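PDB 5TJJ: transcriptional regulator, IclR family from Alicyclobacillus acidocaldarius subsp. acidocaldarius, which probably binds DNA as a transcription factor, regulating gene expression as other IclR-family proteins do. Local coordinates for residues A[154-159]-A[187-192]. Numbering follows the deposited sequence.
Sequences DDESTW and EVREKG
D155 OD2 accepts two bonds from S157: the one from its backbone N at 3.0 Å is the N-cap bond of helix 156-164, where W159 and the carboxylate end of E156 approach R189 of helix 178-191, and the one from its OG at 2.6 Å is a second grip on the same oxygen. The amide approaches OD2 from above the carboxylate plane, whereas the hydroxyl uses the anti lone pair. In the first turn so capped, CG of E156 lies over one face of the W159 ring, 3.5 Å above the plane and offset toward the rim, and the bend at chi2 turns the carboxylate toward R189. R189 reaches across from the last turn of its helix. With CG anti to the backbone N (chi1 -169°), its chain extends toward helix 156-164, then bends at chi3 and brings the guanidinium to the far end of the indole. There NH2 lies 3.9 Å from W159 CH2, the two planes being inclined by 54°. The same NH2 is 3.9 Å from E156 OE1, a long salt bridge in which the oxygen sits over a guanidinium face and no N-H points at it. W159 itself is buried: its NE1 bonds to L151 O, and its side chain also touches V182, L185 and Q186. The helices of this IclR C-terminal domain therefore meet here through a fixed indole flanked by a long, partly exposed ion pair, whose attraction is probably diffuse electrostatics rather than directional bonding.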
ATOM      1  N   ASP A 154      18.126 -14.213 -12.756  1.00 44.87           N
ATOM      2  CA  ASP A 154      19.343 -13.982 -11.994  1.00 44.35           C
ATOM      3  C   ASP A 154      20.534 -13.709 -12.909  1.00 44.88           C
ATOM      4  O   ASP A 154      20.503 -13.998 -14.109  1.00 43.73           O
ATOM      5  CB  ASP A 154      19.664 -15.201 -11.127  1.00 47.06           C
ATOM      6  CG  ASP A 154      18.653 -15.429 -10.019  1.00 48.50           C
ATOM      7  OD1 ASP A 154      18.008 -14.468  -9.567  1.00 51.32           O
ATOM      8  OD2 ASP A 154      18.496 -16.584  -9.591  1.00 50.48           O
ATOM      9  N   ASP A 155      21.604 -13.180 -12.314  1.00 45.23           N
ATOM     10  CA  ASP A 155      22.904 -13.075 -12.974  1.00 46.21           C
ATOM     11  C   ASP A 155      23.301 -14.446 -13.527  1.00 44.95           C
ATOM     12  O   ASP A 155      22.961 -15.484 -12.955  1.00 43.29           O
ATOM     13  CB  ASP A 155      23.990 -12.567 -11.990  1.00 47.88           C
ATOM     14  CG  ASP A 155      25.298 -12.153 -12.702  1.00 51.06           C
ATOM     15  OD1 ASP A 155      25.299 -11.145 -13.447  1.00 54.40           O
ATOM     16  OD2 ASP A 155      26.338 -12.829 -12.524  1.00 51.60           O
ATOM     17  N   GLU A 156      24.008 -14.434 -14.648  1.00 46.18           N
ATOM     18  CA  GLU A 156      24.541 -15.647 -15.244  1.00 47.54           C
ATOM     19  C   GLU A 156      25.461 -16.409 -14.311  1.00 46.16           C
ATOM     20  O   GLU A 156      25.549 -17.633 -14.452  1.00 45.58           O
ATOM     21  CB  GLU A 156      25.271 -15.367 -16.561  1.00 51.80           C
ATOM     22  CG  GLU A 156      24.325 -15.351 -17.766  1.00 56.65           C
ATOM     23  CD  GLU A 156      24.660 -14.297 -18.808  1.00 60.10           C
ATOM     24  OE1 GLU A 156      23.737 -13.534 -19.176  1.00 62.55           O
ATOM     25  OE2 GLU A 156      25.837 -14.231 -19.246  1.00 63.84           O
ATOM     26  N   SER A 157      26.124 -15.722 -13.370  1.00 43.81           N
ATOM     27  CA  SER A 157      26.980 -16.415 -12.363  1.00 43.62           C
ATOM     28  C   SER A 157      26.179 -17.423 -11.517  1.00 42.04           C
ATOM     29  O   SER A 157      26.693 -18.453 -11.170  1.00 42.28           O
ATOM     30  CB  SER A 157      27.768 -15.429 -11.477  1.00 43.59           C
ATOM     31  OG  SER A 157      26.882 -14.608 -10.753  1.00 44.73           O
ATOM     32  N   THR A 158      24.915 -17.129 -11.235  1.00 40.92           N
ATOM     33  CA  THR A 158      24.027 -18.064 -10.563  1.00 39.79           C
ATOM     34  C   THR A 158      23.695 -19.254 -11.474  1.00 39.58           C
ATOM     35  O   THR A 158      23.646 -20.395 -11.011  1.00 38.71           O
ATOM     36  CB  THR A 158      22.724 -17.353 -10.142  1.00 39.63           C
ATOM     37  OG1 THR A 158      23.046 -16.214  -9.334  1.00 40.06           O
ATOM     38  CG2 THR A 158      21.796 -18.295  -9.346  1.00 39.81           C
ATOM     39  N   TRP A 159      23.475 -18.996 -12.763  1.00 38.60           N
ATOM     40  CA  TRP A 159      23.181 -20.090 -13.677  1.00 39.23           C
ATOM     41  C   TRP A 159      24.328 -21.083 -13.617  1.00 39.91           C
ATOM     42  O   TRP A 159      24.108 -22.280 -13.510  1.00 41.21           O
ATOM     43  CB  TRP A 159      23.070 -19.672 -15.151  1.00 38.87           C
ATOM     44  CG  TRP A 159      22.085 -18.712 -15.518  1.00 37.72           C
ATOM     45  CD1 TRP A 159      21.135 -18.146 -14.723  1.00 36.81           C
ATOM     46  CD2 TRP A 159      21.879 -18.198 -16.834  1.00 38.42           C
ATOM     47  NE1 TRP A 159      20.347 -17.285 -15.460  1.00 36.46           N
ATOM     48  CE2 TRP A 159      20.773 -17.303 -16.765  1.00 38.08           C
ATOM     49  CE3 TRP A 159      22.522 -18.392 -18.062  1.00 39.22           C
ATOM     50  CZ2 TRP A 159      20.288 -16.616 -17.884  1.00 38.40           C
ATOM     51  CZ3 TRP A 159      22.065 -17.691 -19.173  1.00 40.55           C
ATOM     52  CH2 TRP A 159      20.940 -16.819 -19.078  1.00 39.94           C
ATOM     53  N   GLU A 187      16.100 -18.361 -23.594  1.00 49.77           N
ATOM     54  CA  GLU A 187      14.846 -18.138 -24.310  1.00 52.70           C
ATOM     55  C   GLU A 187      13.737 -17.696 -23.359  1.00 50.41           C
ATOM     56  O   GLU A 187      12.918 -16.859 -23.748  1.00 51.67           O
ATOM     57  CB  GLU A 187      14.432 -19.307 -25.241  1.00 56.38           C
ATOM     58  CG  GLU A 187      13.500 -20.359 -24.655  1.00 58.23           C
ATOM     59  CD  GLU A 187      12.936 -21.348 -25.685  1.00 62.48           C
ATOM     60  OE1 GLU A 187      13.019 -21.082 -26.901  1.00 66.16           O
ATOM     61  OE2 GLU A 187      12.375 -22.403 -25.267  1.00 63.66           O
ATOM     62  N   VAL A 188      13.721 -18.206 -22.123  1.00 46.70           N
ATOM     63  CA  VAL A 188      12.784 -17.705 -21.122  1.00 42.79           C
ATOM     64  C   VAL A 188      13.008 -16.204 -20.887  1.00 43.43           C
ATOM     65  O   VAL A 188      12.060 -15.455 -20.784  1.00 42.05           O
ATOM     66  CB  VAL A 188      12.877 -18.469 -19.785  1.00 41.11           C
ATOM     67  CG1 VAL A 188      12.086 -17.775 -18.677  1.00 40.05           C
ATOM     68  CG2 VAL A 188      12.361 -19.883 -19.915  1.00 40.63           C
ATOM     69  N   ARG A 189      14.248 -15.773 -20.786  1.00 46.41           N
ATOM     70  CA  ARG A 189      14.541 -14.356 -20.660  1.00 49.86           C
ATOM     71  C   ARG A 189      14.137 -13.559 -21.937  1.00 51.83           C
ATOM     72  O   ARG A 189      13.589 -12.474 -21.829  1.00 51.29           O
ATOM     73  CB  ARG A 189      16.020 -14.167 -20.309  1.00 53.75           C
ATOM     74  CG  ARG A 189      16.407 -12.762 -19.891  1.00 56.67           C
ATOM     75  CD  ARG A 189      17.813 -12.714 -19.296  1.00 61.69           C
ATOM     76  NE  ARG A 189      18.815 -13.478 -20.069  1.00 66.48           N
ATOM     77  CZ  ARG A 189      19.761 -12.981 -20.884  1.00 72.01           C
ATOM     78  NH1 ARG A 189      19.896 -11.662 -21.066  1.00 75.49           N
ATOM     79  NH2 ARG A 189      20.592 -13.814 -21.522  1.00 73.88           N
ATOM     80  N   GLU A 190      14.397 -14.093 -23.128  1.00 54.91           N
ATOM     81  CA  GLU A 190      13.959 -13.453 -24.381  1.00 57.53           C
ATOM     82  C   GLU A 190      12.408 -13.375 -24.377  1.00 55.23           C
ATOM     83  O   GLU A 190      11.853 -12.294 -24.530  1.00 55.73           O
ATOM     84  CB  GLU A 190      14.539 -14.186 -25.641  1.00 62.69           C
ATOM     85  CG  GLU A 190      16.030 -13.894 -25.980  1.00 68.05           C
ATOM     86  CD  GLU A 190      16.747 -14.918 -26.931  1.00 73.88           C
ATOM     87  OE1 GLU A 190      16.452 -16.152 -26.921  1.00 72.54           O
ATOM     88  OE2 GLU A 190      17.671 -14.492 -27.695  1.00 77.54           O
ATOM     89  N   LYS A 191      11.719 -14.490 -24.095  1.00 52.61           N
ATOM     90  CA  LYS A 191      10.229 -14.615 -24.290  1.00 49.61           C
ATOM     91  C   LYS A 191       9.283 -14.285 -23.131  1.00 44.75           C
ATOM     92  O   LYS A 191       8.102 -14.081 -23.353  1.00 45.93           O
ATOM     93  CB  LYS A 191       9.861 -16.023 -24.777  1.00 49.35           C
ATOM     94  CG  LYS A 191      10.241 -16.302 -26.215  1.00 53.66           C
ATOM     95  CD  LYS A 191      10.064 -17.793 -26.518  1.00 54.21           C
ATOM     96  CE  LYS A 191      10.381 -18.123 -27.969  1.00 58.59           C
ATOM     97  NZ  LYS A 191      10.469 -19.592 -28.199  1.00 59.73           N
ATOM     98  N   GLY A 192       9.754 -14.275 -21.906  1.00 41.68           N
ATOM     99  CA  GLY A 192       8.900 -13.926 -20.773  1.00 38.79           C
ATOM    100  C   GLY A 192       8.006 -15.032 -20.203  1.00 36.70           C
ATOM    101  O   GLY A 192       7.117 -14.728 -19.406  1.00 35.35           O
TER